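Local coordinates for protein cellulose 1,4-beta-cellobiosidase (Thermobifida fusca, PDB 4JJJ) that probably releases cellobiose from cellulose chains, as the family 48 glycoside hydrolase part of a longer cellulase, at residues N413-Q418 / V445-Q450; K507-Y512 / T519-T524. The protein carries 1 engineered substitution. All coordinates share one frame; numbering follows the deposited sequence.

Interaction 1: N413-Q418 / V445-Q450; sequences NWFGFQ and VPWAIQ. With BGC (beta-D-glucopyranose), chain B; BGC (beta-D-glucopyranose), chain C.
Phe-415 and Trp-447 meet through their outer rims, CE1 of the phenylalanine lying 3.8 Å from CZ3 of the indole, where helices 416-432 and 435-450 of the (α/α)6 barrel pack together. CZ3 sits at the phenylalanine edge, near its plane, and the two rings are inclined by 50°, an oblique pairing. Gln-418 reaches the same indole corner: its OE1 comes 3.8 Å from Trp-447 CZ3, with the amide almost perpendicular to the ring. That buried oxygen accepts hydrogen bonds from Ile-373 N and Trp-444 NE1; with NE2 also bonded, the amide's rotation is likely fixed. Gln-418 CB lies above one face of Phe-415, toward its rim.

One residue before Phe-415, Trp-414 turns to the glycan. With CG anti to the backbone N (chi1 -176°), its indole forms a platform under two glucose units: NE1 lies 3.5 Å from C2 of the chain B sugar, and CZ3 3.6 Å from C5 of the chain C sugar. Phe-417 adds a slanting contact, its CZ 3.7 Å from C6 of the latter. Replacing Trp-414 with an alanine would probably leave both sugars without their aromatic platform. Behind the indole, Gly-416 has no side chain to hold the backbone off, and its CA rests 3.3 Å above the ring plane, over the centre.

Interaction 2: K507-Y512 / T519-T524; sequences KTLMYY and TTALAT
Leu-509 holds CG anti to its own carbonyl carbon (chi1 -67°), which sets CG facing helix 519-533, so that both methyls can reach it, and Tyr-512 turns CG the other way, anti to the backbone N (chi1 175°), bringing a ring edge to the same neighbour. The setting is an α-helical hairpin of the (α/α)6 fold: helices 499-516 and 519-533 follow each other through a short turn and run roughly antiparallel, at 144°, with the short segments' axes 8.1 Å apart. The approach is consistent with the small side chain of Ala-521. Its CB touches both Leu-509 CD2, at 4.1 Å, and Tyr-512 CD2, at 3.9 Å, the latter contact lying near the plane of the phenol ring. On the flank, Met-510 CG meets Leu-522 CD1 more loosely, while the rest of the methionine leads off to His-633 and Leu-636 of helix 620-637. No hydrogen bond crosses between the segments, so packing holds the pair, mostly apolar, with Leu-509 CB also 3.6 Å from Ala-521 O. The phenol OH of Tyr-512 is instead hydrogen-bonded to Asp-442, a calcium ligand, tying this hairpin to helix 435-450. Farther from the turn, the Leu-509 and Thr-524 side chains lie aslant, and CD1 of the leucine touches CG2 of the threonine at 3.6 Å.

How the interactions relate
Interactions 1 and 2 are consecutive in the chain and adjacent in space, their centres 13 Å apart, with helix 435-450 serving both. While Trp-447 of that helix points at 413-418, Val-445 and Ile-449 pack on the hairpin: Val-445 CG1 lies 3.7 Å from Leu-509 CD2 and 3.8 Å from Tyr-512 CE2, and Ile-449 CD1 lies 3.7 Å from Ala-521 CA. Apolar contact therefore runs from the hairpin through this helix to the residue beside the sugar-binding Trp-414. Interaction 1 alone contributes to the glycan pocket, where glucose is also hydrogen-bonded to Glu-51, the predicted proton donor; interaction 2 is structural packing farther from the centre of the chain.

Interaction 1: N413-Q418 / V445-Q450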
ATOM      1  N   ASN A 413       1.514   8.902  10.925  1.00  5.23           N
ATOM      2  CA  ASN A 413       2.356   8.874  12.122  1.00  5.64           C
ATOM      3  C   ASN A 413       3.547   7.884  11.963  1.00  6.21           C
ATOM      4  O   ASN A 413       4.520   7.934  12.680  1.00  7.61           O
ATOM      5  CB  ASN A 413       1.492   8.528  13.285  1.00  6.31           C
ATOM      6  CG  ASN A 413       0.613   9.697  13.738  1.00  6.68           C
ATOM      7  OD1 ASN A 413       0.481  10.721  13.066  1.00  6.84           O
ATOM      8  ND2 ASN A 413      -0.033   9.514  14.895  1.00  7.67           N
ATOM      9  N   TRP A 414       3.429   6.901  11.058  1.00  5.75           N
ATOM     10  CA  TRP A 414       4.579   5.925  10.849  1.00  5.41           C
ATOM     11  C   TRP A 414       5.656   6.499  10.027  1.00  5.45           C
ATOM     12  O   TRP A 414       5.412   6.917   8.872  1.00  5.52           O
ATOM     13  CB  TRP A 414       3.980   4.735  10.136  1.00  5.24           C
ATOM     14  CG  TRP A 414       4.997   3.632   9.958  1.00  5.24           C
ATOM     15  CD1 TRP A 414       5.833   3.112  10.932  1.00  5.84           C
ATOM     16  CD2 TRP A 414       5.209   2.852   8.769  1.00  5.32           C
ATOM     17  NE1 TRP A 414       6.609   2.123  10.394  1.00  5.62           N
ATOM     18  CE2 TRP A 414       6.247   1.931   9.072  1.00  5.21           C
ATOM     19  CE3 TRP A 414       4.721   2.923   7.475  1.00  5.25           C
ATOM     20  CZ2 TRP A 414       6.698   1.035   8.114  1.00  5.49           C
ATOM     21  CZ3 TRP A 414       5.162   2.052   6.553  1.00  5.56           C
ATOM     22  CH2 TRP A 414       6.162   1.113   6.863  1.00  5.11           C
ATOM     23  N   PHE A 415       6.862   6.560  10.594  1.00  5.32           N
ATOM     24  CA  PHE A 415       8.043   7.020   9.873  1.00  5.32           C
ATOM     25  C   PHE A 415       8.361   6.223   8.623  1.00  5.15           C
ATOM     26  O   PHE A 415       9.004   6.800   7.743  1.00  6.02           O
ATOM     27  CB  PHE A 415       9.251   7.105  10.781  1.00  5.76           C
ATOM     28  CG  PHE A 415      10.498   7.592  10.146  1.00  5.89           C
ATOM     29  CD1 PHE A 415      10.767   8.960   9.963  1.00  6.60           C
ATOM     30  CD2 PHE A 415      11.430   6.698   9.720  1.00  6.67           C
ATOM     31  CE1 PHE A 415      11.940   9.421   9.405  1.00  6.49           C
ATOM     32  CE2 PHE A 415      12.605   7.124   9.136  1.00  6.15           C
ATOM     33  CZ  PHE A 415      12.874   8.502   9.003  1.00  6.14           C
ATOM     34  N   GLY A 416       7.900   5.012   8.554  1.00  5.14           N
ATOM     35  CA  GLY A 416       8.140   4.213   7.343  1.00  5.12           C
ATOM     36  C   GLY A 416       7.699   4.910   6.082  1.00  4.91           C
ATOM     37  O   GLY A 416       8.345   4.787   5.038  1.00  4.93           O
ATOM     38  N   PHE A 417       6.590   5.654   6.101  1.00  4.92           N
ATOM     39  CA  PHE A 417       6.157   6.260   4.875  1.00  4.89           C
ATOM     40  C   PHE A 417       7.094   7.367   4.425  1.00  4.58           C
ATOM     41  O   PHE A 417       7.219   7.667   3.250  1.00  4.59           O
ATOM     42  CB  PHE A 417       4.756   6.825   5.071  1.00  5.01           C
ATOM     43  CG  PHE A 417       3.635   5.855   4.940  1.00  5.29           C
ATOM     44  CD1 PHE A 417       3.532   5.008   3.837  1.00  5.58           C
ATOM     45  CD2 PHE A 417       2.736   5.734   5.957  1.00  5.94           C
ATOM     46  CE1 PHE A 417       2.432   4.120   3.709  1.00  5.76           C
ATOM     47  CE2 PHE A 417       1.698   4.857   5.838  1.00  5.87           C
ATOM     48  CZ  PHE A 417       1.545   4.072   4.728  1.00  5.90           C
ATOM     49  N   GLN A 418       7.808   7.985   5.384  1.00  4.09           N
ATOM     50  CA  GLN A 418       8.813   9.023   5.056  1.00  4.23           C
ATOM     51  C   GLN A 418       9.875   8.446   4.145  1.00  3.97           C
ATOM     52  O   GLN A 418      10.169   8.996   3.072  1.00  4.19           O
ATOM     53  CB  GLN A 418       9.552   9.569   6.248  1.00  4.65           C
ATOM     54  CG  GLN A 418       8.717  10.333   7.275  1.00  4.63           C
ATOM     55  CD  GLN A 418       8.137  11.558   6.716  1.00  4.91           C
ATOM     56  OE1 GLN A 418       8.876  12.454   6.151  1.00  5.56           O
ATOM     57  NE2 GLN A 418       6.809  11.691   6.802  1.00  4.50           N
ATOM     58  N   VAL A 445      16.850  15.282   4.518  1.00  6.79           N
ATOM     59  CA  VAL A 445      17.970  14.416   4.877  1.00  6.80           C
ATOM     60  C   VAL A 445      18.595  14.809   6.229  1.00  6.73           C
ATOM     61  O   VAL A 445      18.693  13.963   7.098  1.00  7.03           O
ATOM     62  CB  VAL A 445      18.992  14.288   3.728  1.00  7.22           C
ATOM     63  CG1 VAL A 445      20.300  13.616   4.169  1.00  7.72           C
ATOM     64  CG2 VAL A 445      18.405  13.470   2.587  1.00  8.03           C
ATOM     65  N   PRO A 446      18.872  16.073   6.460  1.00  7.55           N
ATOM     66  CA  PRO A 446      19.388  16.428   7.779  1.00  8.38           C
ATOM     67  C   PRO A 446      18.498  16.089   8.927  1.00  8.12           C
ATOM     68  O   PRO A 446      18.989  15.684   9.972  1.00 10.54           O
ATOM     69  CB  PRO A 446      19.696  17.913   7.682  1.00  9.42           C
ATOM     70  CG  PRO A 446      19.653  18.265   6.271  1.00 10.70           C
ATOM     71  CD  PRO A 446      18.907  17.218   5.512  1.00  9.09           C
ATOM     72  N   TRP A 447      17.200  16.263   8.743  1.00  7.62           N
ATOM     73  CA  TRP A 447      16.236  15.968   9.737  1.00  7.78           C
ATOM     74  C   TRP A 447      16.273  14.509  10.039  1.00  7.50           C
ATOM     75  O   TRP A 447      16.267  14.093  11.202  1.00  7.25           O
ATOM     76  CB  TRP A 447      14.790  16.333   9.264  1.00  7.73           C
ATOM     77  CG  TRP A 447      13.736  15.894  10.124  1.00  7.80           C
ATOM     78  CD1 TRP A 447      13.400  16.366  11.374  1.00  8.78           C
ATOM     79  CD2 TRP A 447      12.742  14.912   9.809  1.00  7.81           C
ATOM     80  NE1 TRP A 447      12.288  15.738  11.846  1.00  8.65           N
ATOM     81  CE2 TRP A 447      11.865  14.820  10.917  1.00  7.63           C
ATOM     82  CE3 TRP A 447      12.563  14.010   8.737  1.00  7.57           C
ATOM     83  CZ2 TRP A 447      10.809  13.922  10.986  1.00  7.91           C
ATOM     84  CZ3 TRP A 447      11.508  13.115   8.780  1.00  7.28           C
ATOM     85  CH2 TRP A 447      10.623  13.067   9.964  1.00  7.73           C
ATOM     86  N   ALA A 448      16.282  13.667   9.020  1.00  7.16           N
ATOM     87  CA  ALA A 448      16.335  12.243   9.266  1.00  7.18           C
ATOM     88  C   ALA A 448      17.594  11.795   9.956  1.00  8.06           C
ATOM     89  O   ALA A 448      17.547  11.053  10.940  1.00  7.57           O
ATOM     90  CB  ALA A 448      16.175  11.454   7.946  1.00  7.20           C
ATOM     91  N   ILE A 449      18.735  12.270   9.460  1.00  8.55           N
ATOM     92  CA  ILE A 449      20.045  12.007  10.081  1.00  7.90           C
ATOM     93  C   ILE A 449      20.056  12.388  11.565  1.00  8.46           C
ATOM     94  O   ILE A 449      20.548  11.596  12.405  1.00  9.14           O
ATOM     95  CB  ILE A 449      21.167  12.683   9.248  1.00  8.63           C
ATOM     96  CG1 ILE A 449      21.266  11.990   7.885  1.00  9.54           C
ATOM     97  CG2 ILE A 449      22.475  12.619  10.037  1.00 10.49           C
ATOM     98  CD1 ILE A 449      22.260  12.681   6.973  1.00 11.49           C
ATOM     99  N   GLN A 450      19.515  13.551  11.861  0.50  8.44           N
ATOM    100  CA  GLN A 450      19.487  14.128  13.233  0.50 10.03           C
ATOM    101  C   GLN A 450      18.710  13.277  14.203  0.50  9.14           C
ATOM    102  O   GLN A 450      18.835  13.445  15.407  0.50  9.88           O
ATOM    103  CB  GLN A 450      18.798  15.457  13.163  0.50 12.65           C
ATOM    104  CG  GLN A 450      19.604  16.583  12.598  0.50 16.51           C
ATOM    105  CD  GLN A 450      21.001  16.220  12.073  0.50 19.03           C
ATOM    106  OE1 GLN A 450      21.249  16.291  10.847  0.50 21.45           O
ATOM    107  NE2 GLN A 450      21.970  15.953  13.015  0.50 22.30           N
TER
HETATM  108  C2  BGC B   1       4.215   0.114  12.052  0.50  5.92           C
HETATM  109  C3  BGC B   1       3.410  -0.627  10.991  0.50  5.25           C
HETATM  110  C4  BGC B   1       4.336  -1.486  10.105  0.50  4.54           C
HETATM  111  C5  BGC B   1       5.378  -2.330  10.864  0.50  4.76           C
HETATM  112  C6  BGC B   1       6.479  -2.892   9.963  0.50  4.76           C
HETATM  113  C1  BGC B   1       5.165  -0.818  12.766  0.50  6.37           C
HETATM  114  O1  BGC B   1       5.936   0.007  13.700  0.50  9.23           O
HETATM  115  O2  BGC B   1       3.203   0.682  12.948  0.50  5.66           O
HETATM  116  O3  BGC B   1       2.669   0.290  10.180  0.50  5.82           O
HETATM  117  O4  BGC B   1       3.598  -2.388   9.279  0.50  3.63           O
HETATM  118  O5  BGC B   1       6.032  -1.528  11.848  0.50  5.70           O
HETATM  119  O6  BGC B   1       7.285  -1.893   9.391  0.50  4.84           O
HETATM  120  C2  BGC C   2       3.083  -3.226   7.133  0.50  2.90           C
HETATM  121  C3  BGC C   2       2.948  -2.902   5.647  0.50  2.77           C
HETATM  122  C4  BGC C   2       2.133  -1.590   5.452  0.50  2.76           C
HETATM  123  C5  BGC C   2       2.632  -0.450   6.376  0.50  2.74           C
HETATM  124  C6  BGC C   2       1.709   0.743   6.294  0.50  2.74           C
HETATM  125  C1  BGC C   2       3.621  -2.046   7.922  0.50  3.11           C
HETATM  126  O2  BGC C   2       3.989  -4.307   7.306  0.50  2.92           O
HETATM  127  O3  BGC C   2       2.318  -4.041   5.012  0.50  2.86           O
HETATM  128  O4  BGC C   2       2.219  -1.207   4.065  0.50  2.67           O
HETATM  129  O5  BGC C   2       2.700  -0.958   7.714  0.50  2.90           O
HETATM  130  O6  BGC C   2       0.385   0.386   6.642  0.50  2.72           O

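Interaction 2: K507-Y512 / T519-T524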
ATOM      1  N   LYS A 507      18.971   3.286   2.039  1.00  5.03           N
ATOM      2  CA  LYS A 507      18.949   3.538   0.603  1.00  5.35           C
ATOM      3  C   LYS A 507      18.746   5.001   0.282  1.00  5.74           C
ATOM      4  O   LYS A 507      19.375   5.560  -0.637  1.00  5.70           O
ATOM      5  CB  LYS A 507      17.951   2.659  -0.054  1.00  5.05           C
ATOM      6  CG  LYS A 507      18.381   1.196  -0.190  1.00  5.39           C
ATOM      7  CD  LYS A 507      17.401   0.380  -0.945  1.00  6.00           C
ATOM      8  CE  LYS A 507      16.140   0.041  -0.137  1.00  6.43           C
ATOM      9  NZ  LYS A 507      14.964  -0.292  -1.040  1.00  7.93           N
ATOM     10  N   THR A 508      17.781   5.603   0.959  1.00  5.83           N
ATOM     11  CA  THR A 508      17.503   6.988   0.707  1.00  5.95           C
ATOM     12  C   THR A 508      18.775   7.812   0.817  1.00  6.50           C
ATOM     13  O   THR A 508      19.075   8.650  -0.056  1.00  6.83           O
ATOM     14  CB  THR A 508      16.464   7.546   1.768  1.00  5.62           C
ATOM     15  OG1 THR A 508      15.257   6.843   1.582  1.00  5.13           O
ATOM     16  CG2 THR A 508      16.107   8.967   1.534  1.00  6.51           C
ATOM     17  N   LEU A 509      19.501   7.563   1.867  1.00  6.25           N
ATOM     18  CA  LEU A 509      20.746   8.276   2.146  1.00  6.51           C
ATOM     19  C   LEU A 509      21.855   7.981   1.098  1.00  6.60           C
ATOM     20  O   LEU A 509      22.564   8.889   0.686  1.00  6.62           O
ATOM     21  CB  LEU A 509      21.245   7.946   3.576  1.00  6.81           C
ATOM     22  CG  LEU A 509      20.304   8.496   4.698  1.00  7.12           C
ATOM     23  CD1 LEU A 509      20.728   8.014   6.055  1.00  8.39           C
ATOM     24  CD2 LEU A 509      20.246   9.992   4.674  1.00  8.32           C
ATOM     25  N   MET A 510      21.941   6.751   0.669  1.00  6.88           N
ATOM     26  CA  MET A 510      22.934   6.350  -0.345  1.00  6.17           C
ATOM     27  C   MET A 510      22.656   7.009  -1.697  1.00  6.86           C
ATOM     28  O   MET A 510      23.609   7.549  -2.285  1.00  6.66           O
ATOM     29  CB  MET A 510      22.956   4.836  -0.486  1.00  7.13           C
ATOM     30  CG  MET A 510      23.764   4.174   0.657  1.00  7.68           C
ATOM     31  SD  MET A 510      24.061   2.426   0.345  1.00  9.58           S
ATOM     32  CE  MET A 510      22.416   1.721   0.215  1.00  9.43           C
ATOM     33  N   TYR A 511      21.422   6.950  -2.190  1.00  6.23           N
ATOM     34  CA  TYR A 511      21.095   7.580  -3.496  1.00  6.51           C
ATOM     35  C   TYR A 511      21.399   9.037  -3.418  1.00  6.99           C
ATOM     36  O   TYR A 511      21.940   9.671  -4.380  1.00  7.73           O
ATOM     37  CB  TYR A 511      19.641   7.273  -3.899  1.00  6.11           C
ATOM     38  CG  TYR A 511      19.420   5.866  -4.355  1.00  5.96           C
ATOM     39  CD1 TYR A 511      18.744   4.974  -3.561  1.00  6.23           C
ATOM     40  CD2 TYR A 511      19.817   5.447  -5.618  1.00  6.30           C
ATOM     41  CE1 TYR A 511      18.526   3.684  -4.031  1.00  7.52           C
ATOM     42  CE2 TYR A 511      19.638   4.180  -6.104  1.00  6.76           C
ATOM     43  CZ  TYR A 511      19.025   3.252  -5.305  1.00  7.18           C
ATOM     44  OH  TYR A 511      18.730   1.980  -5.695  1.00  7.86           O
ATOM     45  N   TYR A 512      20.974   9.681  -2.312  1.00  7.52           N
ATOM     46  CA  TYR A 512      21.243  11.103  -2.144  1.00  6.86           C
ATOM     47  C   TYR A 512      22.730  11.430  -2.085  1.00  7.90           C
ATOM     48  O   TYR A 512      23.201  12.395  -2.718  1.00  8.10           O
ATOM     49  CB  TYR A 512      20.597  11.578  -0.862  1.00  7.10           C
ATOM     50  CG  TYR A 512      20.909  13.030  -0.506  1.00  7.00           C
ATOM     51  CD1 TYR A 512      20.347  14.112  -1.224  1.00  7.65           C
ATOM     52  CD2 TYR A 512      21.707  13.285   0.583  1.00  7.64           C
ATOM     53  CE1 TYR A 512      20.626  15.467  -0.857  1.00  8.01           C
ATOM     54  CE2 TYR A 512      22.013  14.622   0.912  1.00  7.74           C
ATOM     55  CZ  TYR A 512      21.444  15.660   0.214  1.00  8.80           C
ATOM     56  OH  TYR A 512      21.680  16.919   0.626  1.00 10.27           O
ATOM     57  N   THR A 519      28.817  13.817   2.515  1.00 15.78           N
ATOM     58  CA  THR A 519      29.549  12.792   3.226  1.00 15.65           C
ATOM     59  C   THR A 519      28.835  12.328   4.565  1.00 13.97           C
ATOM     60  O   THR A 519      28.978  11.184   4.910  1.00 15.50           O
ATOM     61  CB  THR A 519      30.993  13.297   3.604  1.00 18.79           C
ATOM     62  OG1 THR A 519      30.816  14.539   4.281  1.00 17.55           O
ATOM     63  CG2 THR A 519      31.824  13.319   2.354  1.00 21.26           C
ATOM     64  N   THR A 520      28.058  13.185   5.194  1.00 14.09           N
ATOM     65  CA  THR A 520      27.354  12.819   6.411  1.00 15.34           C
ATOM     66  C   THR A 520      26.292  11.774   6.094  1.00 13.50           C
ATOM     67  O   THR A 520      26.089  10.794   6.814  1.00 12.19           O
ATOM     68  CB  THR A 520      26.713  14.036   7.059  1.00 18.55           C
ATOM     69  OG1 THR A 520      27.748  15.061   7.265  1.00 23.28           O
ATOM     70  CG2 THR A 520      26.087  13.687   8.421  1.00 19.03           C
ATOM     71  N   ALA A 521      25.590  12.003   4.996  1.00 12.42           N
ATOM     72  CA  ALA A 521      24.563  11.046   4.518  1.00 10.79           C
ATOM     73  C   ALA A 521      25.167   9.663   4.287  1.00  9.97           C
ATOM     74  O   ALA A 521      24.594   8.609   4.671  1.00  9.55           O
ATOM     75  CB  ALA A 521      23.824  11.523   3.293  1.00 10.47           C
ATOM     76  N   LEU A 522      26.291   9.600   3.577  1.00 10.90           N
ATOM     77  CA  LEU A 522      26.880   8.311   3.285  1.00 11.69           C
ATOM     78  C   LEU A 522      27.350   7.640   4.585  1.00 10.42           C
ATOM     79  O   LEU A 522      27.160   6.431   4.743  1.00  9.66           O
ATOM     80  CB  LEU A 522      28.082   8.417   2.360  1.00 13.62           C
ATOM     81  CG  LEU A 522      28.656   7.020   1.930  1.00 15.35           C
ATOM     82  CD1 LEU A 522      27.646   6.015   1.436  1.00 17.70           C
ATOM     83  CD2 LEU A 522      29.754   7.259   0.904  1.00 18.11           C
ATOM     84  N   ALA A 523      27.923   8.444   5.486  1.00  9.97           N
ATOM     85  CA  ALA A 523      28.380   7.856   6.769  1.00 11.21           C
ATOM     86  C   ALA A 523      27.260   7.241   7.583  1.00 10.50           C
ATOM     87  O   ALA A 523      27.388   6.143   8.125  1.00  9.82           O
ATOM     88  CB  ALA A 523      29.225   8.822   7.581  1.00 12.04           C
ATOM     89  N   THR A 524      26.124   7.878   7.598  1.00 10.89           N
ATOM     90  CA  THR A 524      24.939   7.329   8.277  1.00  9.71           C
ATOM     91  C   THR A 524      24.491   6.043   7.627  1.00  9.53           C
ATOM     92  O   THR A 524      24.219   5.071   8.305  1.00  9.82           O
ATOM     93  CB  THR A 524      23.806   8.398   8.365  1.00 10.95           C
ATOM     94  OG1 THR A 524      24.369   9.564   8.989  1.00 14.05           O
ATOM     95  CG2 THR A 524      22.585   7.952   9.126  1.00 11.70           C
TER